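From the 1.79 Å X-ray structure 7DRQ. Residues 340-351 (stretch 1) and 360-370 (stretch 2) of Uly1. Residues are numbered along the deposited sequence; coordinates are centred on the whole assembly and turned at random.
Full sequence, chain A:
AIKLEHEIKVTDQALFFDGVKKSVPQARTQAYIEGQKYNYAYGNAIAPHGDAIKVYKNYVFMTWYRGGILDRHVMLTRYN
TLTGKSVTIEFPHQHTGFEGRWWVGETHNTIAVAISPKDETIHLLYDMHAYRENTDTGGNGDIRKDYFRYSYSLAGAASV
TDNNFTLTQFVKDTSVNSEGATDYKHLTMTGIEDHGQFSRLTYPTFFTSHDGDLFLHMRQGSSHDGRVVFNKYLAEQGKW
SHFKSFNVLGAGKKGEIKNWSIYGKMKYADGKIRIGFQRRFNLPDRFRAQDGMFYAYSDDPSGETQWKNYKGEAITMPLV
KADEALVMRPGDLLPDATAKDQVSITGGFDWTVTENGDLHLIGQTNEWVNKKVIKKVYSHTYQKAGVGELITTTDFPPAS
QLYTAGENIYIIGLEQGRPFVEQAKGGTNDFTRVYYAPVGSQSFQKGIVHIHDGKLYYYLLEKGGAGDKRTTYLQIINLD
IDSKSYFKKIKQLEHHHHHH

Stretch 1 340-351: KDQVSITGGFDW
Stretch 2, residues 360-370: HLIGQTNEWVN

Two antiparallel ladders join these stretches, and the register slips by two residues between them. In the first, Val-343 faces Glu-367 (CA to CA 5.1 Å) and Ser-344 faces Asn-366 (5.0 Å, CA to CA); in the second, Asp-350 faces Ile-362 and Trp-351 faces Leu-361, with CA atoms 5.3 and 4.1 Å apart.

Paired backbone bonds fix each ladder: Ser-344 N to Asn-366 O is 2.8 Å and Asn-366 N to Ser-344 O 3.0 Å, while Asp-350 N to Ile-362 O is 3.1 Å and Ile-362 N to Asp-350 O 2.8 Å. Trp-368 N extends the first ladder to Gln-342 O at 2.7 Å.

Stretch 2 stays extended from His-360 through Trp-368, so the slip falls to stretch 1. Gly-348, at phi/psi 80/14, suits glycine: a CB would clash with Gln-364 CB. Water fills the gap, one molecule donating to Gly-347 O (3.0 Å) and Gln-364 O (2.8 Å) from its oxygen.

Among side chains, Gln-342 (chi1 and chi2 t) sends NE2 to Glu-367 OE2, a 2.9 Å hydrogen bond donated to an equally extended t,t partner. Apolar packing gathers round Leu-361 (chi1 m): its CD2 meets the edge of the Phe-349 ring (chi1 t) at CZ, 4.1 Å, and its CG lies 3.9 Å from Trp-351 CB (chi1 p).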

ATOM      1  N   LYS A 340      12.473 -22.671  17.627  1.00 18.25           N
ATOM      2  CA  LYS A 340      12.338 -22.339  16.214  1.00 20.49           C
ATOM      3  C   LYS A 340      10.946 -21.810  15.920  1.00 20.03           C
ATOM      4  O   LYS A 340       9.943 -22.379  16.365  1.00 19.23           O
ATOM      5  CB  LYS A 340      12.638 -23.548  15.339  1.00 22.90           C
ATOM      6  CG  LYS A 340      14.075 -23.918  15.356  1.00 31.93           C
ATOM      7  CD  LYS A 340      14.948 -22.812  14.781  1.00 32.04           C
ATOM      8  CE  LYS A 340      16.394 -23.144  15.008  1.00 29.98           C
ATOM      9  NZ  LYS A 340      16.671 -24.471  14.384  1.00 34.88           N
ATOM     10  N   ASP A 341      10.904 -20.698  15.195  1.00 18.77           N
ATOM     11  CA  ASP A 341       9.680 -20.069  14.704  1.00 16.55           C
ATOM     12  C   ASP A 341       8.747 -19.585  15.812  1.00 15.95           C
ATOM     13  O   ASP A 341       7.613 -19.201  15.519  1.00 15.04           O
ATOM     14  CB  ASP A 341       8.917 -21.010  13.767  1.00 17.60           C
ATOM     15  CG  ASP A 341       9.694 -21.325  12.507  1.00 19.57           C
ATOM     16  OD1 ASP A 341      10.650 -20.583  12.207  1.00 20.46           O
ATOM     17  OD2 ASP A 341       9.347 -22.310  11.824  1.00 25.26           O
ATOM     18  N   GLN A 342       9.200 -19.547  17.070  1.00 16.06           N
ATOM     19  CA  GLN A 342       8.297 -19.194  18.174  1.00 16.50           C
ATOM     20  C   GLN A 342       7.893 -17.720  18.177  1.00 15.34           C
ATOM     21  O   GLN A 342       6.866 -17.379  18.768  1.00 15.10           O
ATOM     22  CB  GLN A 342       8.929 -19.547  19.526  1.00 15.09           C
ATOM     23  CG  GLN A 342       7.897 -19.767  20.652  1.00 18.10           C
ATOM     24  CD  GLN A 342       8.516 -20.266  21.951  1.00 17.81           C
ATOM     25  OE1 GLN A 342       9.653 -20.728  21.973  1.00 18.66           O
ATOM     26  NE2 GLN A 342       7.757 -20.168  23.048  1.00 18.33           N
ATOM     27  N   VAL A 343       8.678 -16.837  17.560  1.00 12.90           N
ATOM     28  CA  VAL A 343       8.304 -15.433  17.391  1.00 13.13           C
ATOM     29  C   VAL A 343       7.820 -15.264  15.960  1.00 15.19           C
ATOM     30  O   VAL A 343       8.608 -15.380  15.012  1.00 12.97           O
ATOM     31  CB  VAL A 343       9.466 -14.479  17.679  1.00 13.80           C
ATOM     32  CG1 VAL A 343       8.992 -13.007  17.544  1.00 12.81           C
ATOM     33  CG2 VAL A 343      10.071 -14.740  19.047  1.00 14.56           C
ATOM     34  N   SER A 344       6.532 -14.965  15.795  1.00 13.16           N
ATOM     35  CA  SER A 344       5.916 -14.897  14.481  1.00 13.66           C
ATOM     36  C   SER A 344       5.490 -13.452  14.251  1.00 13.17           C
ATOM     37  O   SER A 344       4.561 -12.960  14.902  1.00 13.64           O
ATOM     38  CB  SER A 344       4.731 -15.858  14.371  1.00 13.61           C
ATOM     39  OG  SER A 344       4.084 -15.724  13.117  1.00 15.02           O
ATOM     40  N   ILE A 345       6.202 -12.771  13.355  1.00 13.88           N
ATOM     41  CA  ILE A 345       5.898 -11.405  12.957  1.00 12.44           C
ATOM     42  C   ILE A 345       5.557 -11.449  11.477  1.00 13.33           C
ATOM     43  O   ILE A 345       6.444 -11.651  10.638  1.00 13.80           O
ATOM     44  CB  ILE A 345       7.071 -10.453  13.223  1.00 12.75           C
ATOM     45  CG1 ILE A 345       7.423 -10.440  14.715  1.00 12.51           C
ATOM     46  CG2 ILE A 345       6.750  -9.049  12.712  1.00 12.57           C
ATOM     47  CD1 ILE A 345       8.781  -9.799  14.988  1.00 11.51           C
ATOM     48  N   THR A 346       4.277 -11.236  11.145  1.00 13.70           N
ATOM     49  CA  THR A 346       3.814 -11.375   9.774  1.00 11.41           C
ATOM     50  C   THR A 346       3.033 -10.168   9.274  1.00 15.46           C
ATOM     51  O   THR A 346       2.622 -10.156   8.114  1.00 18.42           O
ATOM     52  CB  THR A 346       2.939 -12.636   9.627  1.00 13.53           C
ATOM     53  OG1 THR A 346       1.923 -12.634  10.633  1.00 15.26           O
ATOM     54  CG2 THR A 346       3.795 -13.893   9.791  1.00 13.65           C
ATOM     55  N   GLY A 347       2.820  -9.163  10.110  1.00 16.94           N
ATOM     56  CA  GLY A 347       2.038  -8.013   9.711  1.00 15.23           C
ATOM     57  C   GLY A 347       1.815  -7.121  10.912  1.00 15.14           C
ATOM     58  O   GLY A 347       2.418  -7.317  11.967  1.00 12.66           O
ATOM     59  N   GLY A 348       0.934  -6.140  10.731  1.00 12.68           N
ATOM     60  CA  GLY A 348       0.636  -5.242  11.825  1.00 12.75           C
ATOM     61  C   GLY A 348       1.657  -4.151  12.053  1.00 10.11           C
ATOM     62  O   GLY A 348       1.621  -3.501  13.102  1.00 13.46           O
ATOM     63  N   PHE A 349       2.561  -3.916  11.111  1.00 10.78           N
ATOM     64  CA  PHE A 349       3.598  -2.912  11.300  1.00  9.08           C
ATOM     65  C   PHE A 349       3.205  -1.615  10.608  1.00 11.86           C
ATOM     66  O   PHE A 349       2.725  -1.626   9.470  1.00 12.47           O
ATOM     67  CB  PHE A 349       4.945  -3.384  10.755  1.00 12.23           C
ATOM     68  CG  PHE A 349       5.981  -2.309  10.761  1.00  9.54           C
ATOM     69  CD1 PHE A 349       6.577  -1.920  11.952  1.00  9.30           C
ATOM     70  CD2 PHE A 349       6.318  -1.630   9.590  1.00 10.58           C
ATOM     71  CE1 PHE A 349       7.537  -0.903  11.966  1.00 10.41           C
ATOM     72  CE2 PHE A 349       7.263  -0.609   9.605  1.00 11.98           C
ATOM     73  CZ  PHE A 349       7.875  -0.250  10.789  1.00 10.96           C
ATOM     74  N   ASP A 350       3.414  -0.497  11.297  1.00  9.67           N
ATOM     75  CA  ASP A 350       3.197   0.804  10.678  1.00 10.04           C
ATOM     76  C   ASP A 350       3.977   1.841  11.469  1.00 12.10           C
ATOM     77  O   ASP A 350       4.469   1.566  12.565  1.00 11.95           O
ATOM     78  CB  ASP A 350       1.706   1.158  10.609  1.00  9.93           C
ATOM     79  CG  ASP A 350       1.405   2.205   9.544  1.00 14.55           C
ATOM     80  OD1 ASP A 350       2.288   2.478   8.700  1.00 12.61           O
ATOM     81  OD2 ASP A 350       0.284   2.756   9.560  1.00 12.77           O
ATOM     82  N   TRP A 351       4.070   3.047  10.902  1.00 11.22           N
ATOM     83  CA  TRP A 351       4.838   4.126  11.508  1.00  9.25           C
ATOM     84  C   TRP A 351       4.323   5.454  10.966  1.00 10.76           C
ATOM     85  O   TRP A 351       3.666   5.510   9.925  1.00 12.34           O
ATOM     86  CB  TRP A 351       6.337   3.976  11.216  1.00 12.26           C
ATOM     87  CG  TRP A 351       6.609   4.096   9.768  1.00 10.77           C
ATOM     88  CD1 TRP A 351       6.507   3.111   8.828  1.00 10.54           C
ATOM     89  CD2 TRP A 351       6.966   5.289   9.070  1.00  9.12           C
ATOM     90  NE1 TRP A 351       6.802   3.620   7.583  1.00 11.09           N
ATOM     91  CE2 TRP A 351       7.086   4.955   7.706  1.00 12.86           C
ATOM     92  CE3 TRP A 351       7.197   6.611   9.468  1.00  9.29           C
ATOM     93  CZ2 TRP A 351       7.437   5.896   6.733  1.00 10.53           C
ATOM     94  CZ3 TRP A 351       7.539   7.548   8.504  1.00 11.74           C
ATOM     95  CH2 TRP A 351       7.656   7.184   7.147  1.00 11.41           C
ATOM     96  N   HIS A 360       6.675   7.634  15.670  1.00 11.71           N
ATOM     97  CA  HIS A 360       5.797   6.595  16.196  1.00 12.00           C
ATOM     98  C   HIS A 360       5.871   5.367  15.304  1.00  9.73           C
ATOM     99  O   HIS A 360       5.761   5.492  14.081  1.00 12.89           O
ATOM    100  CB  HIS A 360       4.346   7.088  16.267  1.00 11.18           C
ATOM    101  CG  HIS A 360       4.138   8.177  17.266  1.00  9.22           C
ATOM    102  ND1 HIS A 360       3.768   7.926  18.569  1.00  9.20           N
ATOM    103  CD2 HIS A 360       4.276   9.518  17.164  1.00 11.02           C
ATOM    104  CE1 HIS A 360       3.694   9.065  19.230  1.00 10.50           C
ATOM    105  NE2 HIS A 360       3.982  10.049  18.397  1.00 11.70           N
ATOM    106  N   LEU A 361       6.041   4.189  15.911  1.00 11.81           N
ATOM    107  CA  LEU A 361       6.006   2.913  15.198  1.00  9.45           C
ATOM    108  C   LEU A 361       5.218   1.891  16.000  1.00 12.49           C
ATOM    109  O   LEU A 361       5.341   1.822  17.226  1.00 11.66           O
ATOM    110  CB  LEU A 361       7.408   2.339  14.946  1.00  8.54           C
ATOM    111  CG  LEU A 361       8.442   3.321  14.384  1.00 11.83           C
ATOM    112  CD1 LEU A 361       9.316   3.916  15.495  1.00 11.34           C
ATOM    113  CD2 LEU A 361       9.295   2.627  13.338  1.00 11.84           C
ATOM    114  N   ILE A 362       4.441   1.068  15.299  1.00 10.88           N
ATOM    115  CA  ILE A 362       3.642   0.036  15.943  1.00 10.77           C
ATOM    116  C   ILE A 362       3.937  -1.307  15.284  1.00 10.19           C
ATOM    117  O   ILE A 362       4.381  -1.380  14.136  1.00 10.09           O
ATOM    118  CB  ILE A 362       2.132   0.344  15.888  1.00 11.95           C
ATOM    119  CG1 ILE A 362       1.645   0.416  14.444  1.00 12.62           C
ATOM    120  CG2 ILE A 362       1.833   1.644  16.629  1.00 13.69           C
ATOM    121  CD1 ILE A 362       0.127   0.462  14.331  1.00 10.26           C
ATOM    122  N   GLY A 363       3.685  -2.373  16.040  1.00 11.59           N
ATOM    123  CA  GLY A 363       3.922  -3.718  15.551  1.00 11.32           C
ATOM    124  C   GLY A 363       3.025  -4.711  16.258  1.00 12.69           C
ATOM    125  O   GLY A 363       2.493  -4.444  17.341  1.00 10.65           O
ATOM    126  N   GLN A 364       2.863  -5.868  15.624  1.00  9.89           N
ATOM    127  CA  GLN A 364       2.213  -7.019  16.238  1.00 11.76           C
ATOM    128  C   GLN A 364       3.210  -8.167  16.252  1.00 12.91           C
ATOM    129  O   GLN A 364       3.706  -8.582  15.199  1.00 11.03           O
ATOM    130  CB  GLN A 364       0.944  -7.434  15.500  1.00 13.00           C
ATOM    131  CG  GLN A 364       0.216  -8.553  16.241  1.00 16.52           C
ATOM    132  CD  GLN A 364      -1.006  -9.066  15.514  1.00 18.38           C
ATOM    133  OE1 GLN A 364      -1.556  -8.392  14.637  1.00 17.97           O
ATOM    134  NE2 GLN A 364      -1.453 -10.264  15.889  1.00 17.62           N
ATOM    135  N   THR A 365       3.500  -8.676  17.441  1.00 10.03           N
ATOM    136  CA  THR A 365       4.487  -9.734  17.628  1.00 12.82           C
ATOM    137  C   THR A 365       3.786 -10.911  18.288  1.00 13.01           C
ATOM    138  O   THR A 365       3.326 -10.796  19.428  1.00 12.82           O
ATOM    139  CB  THR A 365       5.651  -9.231  18.484  1.00 10.53           C
ATOM    140  OG1 THR A 365       6.248  -8.095  17.841  1.00 11.53           O
ATOM    141  CG2 THR A 365       6.724 -10.336  18.680  1.00 10.53           C
ATOM    142  N   ASN A 366       3.703 -12.039  17.585  1.00 13.13           N
ATOM    143  CA  ASN A 366       2.922 -13.175  18.063  1.00 10.60           C
ATOM    144  C   ASN A 366       3.829 -14.290  18.569  1.00 14.87           C
ATOM    145  O   ASN A 366       4.904 -14.531  18.009  1.00 15.37           O
ATOM    146  CB  ASN A 366       2.022 -13.726  16.960  1.00 11.66           C
ATOM    147  CG  ASN A 366       1.076 -12.682  16.418  1.00 14.11           C
ATOM    148  OD1 ASN A 366       0.493 -11.910  17.180  1.00 17.69           O
ATOM    149  ND2 ASN A 366       0.932 -12.637  15.101  1.00 16.09           N
ATOM    150  N   GLU A 367       3.379 -14.980  19.614  1.00 13.57           N
ATOM    151  CA  GLU A 367       4.041 -16.201  20.058  1.00 15.12           C
ATOM    152  C   GLU A 367       3.430 -17.390  19.329  1.00 16.65           C
ATOM    153  O   GLU A 367       2.205 -17.540  19.294  1.00 15.08           O
ATOM    154  CB  GLU A 367       3.919 -16.387  21.571  1.00 14.56           C
ATOM    155  CG  GLU A 367       4.774 -17.575  22.064  1.00 18.18           C
ATOM    156  CD  GLU A 367       4.878 -17.654  23.570  1.00 20.07           C
ATOM    157  OE1 GLU A 367       4.194 -16.864  24.243  1.00 21.14           O
ATOM    158  OE2 GLU A 367       5.647 -18.506  24.079  1.00 19.02           O
ATOM    159  N   TRP A 368       4.285 -18.246  18.772  1.00 16.37           N
ATOM    160  CA  TRP A 368       3.875 -19.288  17.836  1.00 17.78           C
ATOM    161  C   TRP A 368       4.347 -20.632  18.384  1.00 15.74           C
ATOM    162  O   TRP A 368       5.546 -20.927  18.353  1.00 17.18           O
ATOM    163  CB  TRP A 368       4.467 -18.986  16.457  1.00 17.08           C
ATOM    164  CG  TRP A 368       4.188 -19.966  15.357  1.00 18.45           C
ATOM    165  CD1 TRP A 368       4.998 -20.992  14.950  1.00 19.15           C
ATOM    166  CD2 TRP A 368       3.058 -19.977  14.481  1.00 19.69           C
ATOM    167  NE1 TRP A 368       4.425 -21.654  13.893  1.00 19.99           N
ATOM    168  CE2 TRP A 368       3.236 -21.052  13.584  1.00 20.27           C
ATOM    169  CE3 TRP A 368       1.902 -19.198  14.379  1.00 21.45           C
ATOM    170  CZ2 TRP A 368       2.301 -21.370  12.603  1.00 22.59           C
ATOM    171  CZ3 TRP A 368       0.976 -19.511  13.399  1.00 26.28           C
ATOM    172  CH2 TRP A 368       1.182 -20.585  12.523  1.00 24.55           C
ATOM    173  N   VAL A 369       3.409 -21.435  18.898  1.00 19.38           N
ATOM    174  CA  VAL A 369       3.713 -22.704  19.564  1.00 16.53           C
ATOM    175  C   VAL A 369       2.790 -23.787  19.015  1.00 17.75           C
ATOM    176  O   VAL A 369       1.569 -23.595  18.949  1.00 20.31           O
ATOM    177  CB  VAL A 369       3.560 -22.600  21.096  1.00 19.09           C
ATOM    178  CG1 VAL A 369       3.665 -23.977  21.738  1.00 19.36           C
ATOM    179  CG2 VAL A 369       4.618 -21.667  21.671  1.00 17.22           C
ATOM    180  N   ASN A 370       3.376 -24.931  18.663  1.00 21.66           N
ATOM    181  CA  ASN A 370       2.703 -25.997  17.921  1.00 20.20           C
ATOM    182  C   ASN A 370       1.812 -25.429  16.821  1.00 20.36           C
ATOM    183  O   ASN A 370       0.610 -25.713  16.735  1.00 21.57           O
ATOM    184  CB  ASN A 370       1.902 -26.920  18.839  1.00 22.83           C
ATOM    185  CG  ASN A 370       1.443 -28.167  18.111  1.00 21.51           C
ATOM    186  OD1 ASN A 370       2.013 -28.521  17.080  1.00 21.58           O
ATOM    187  ND2 ASN A 370       0.399 -28.817  18.614  1.00 21.12           N
TER
HETATM  188  O   HOH W   1       7.315 -22.763  17.449  1.00 24.17           O
HETATM  189  O   HOH W   2       1.939 -14.255  12.901  1.00 17.89           O
HETATM  190  O   HOH W   3       2.573 -10.065  13.166  1.00 15.92           O
HETATM  191  O   HOH W   4       4.550  -6.082  13.187  1.00 14.22           O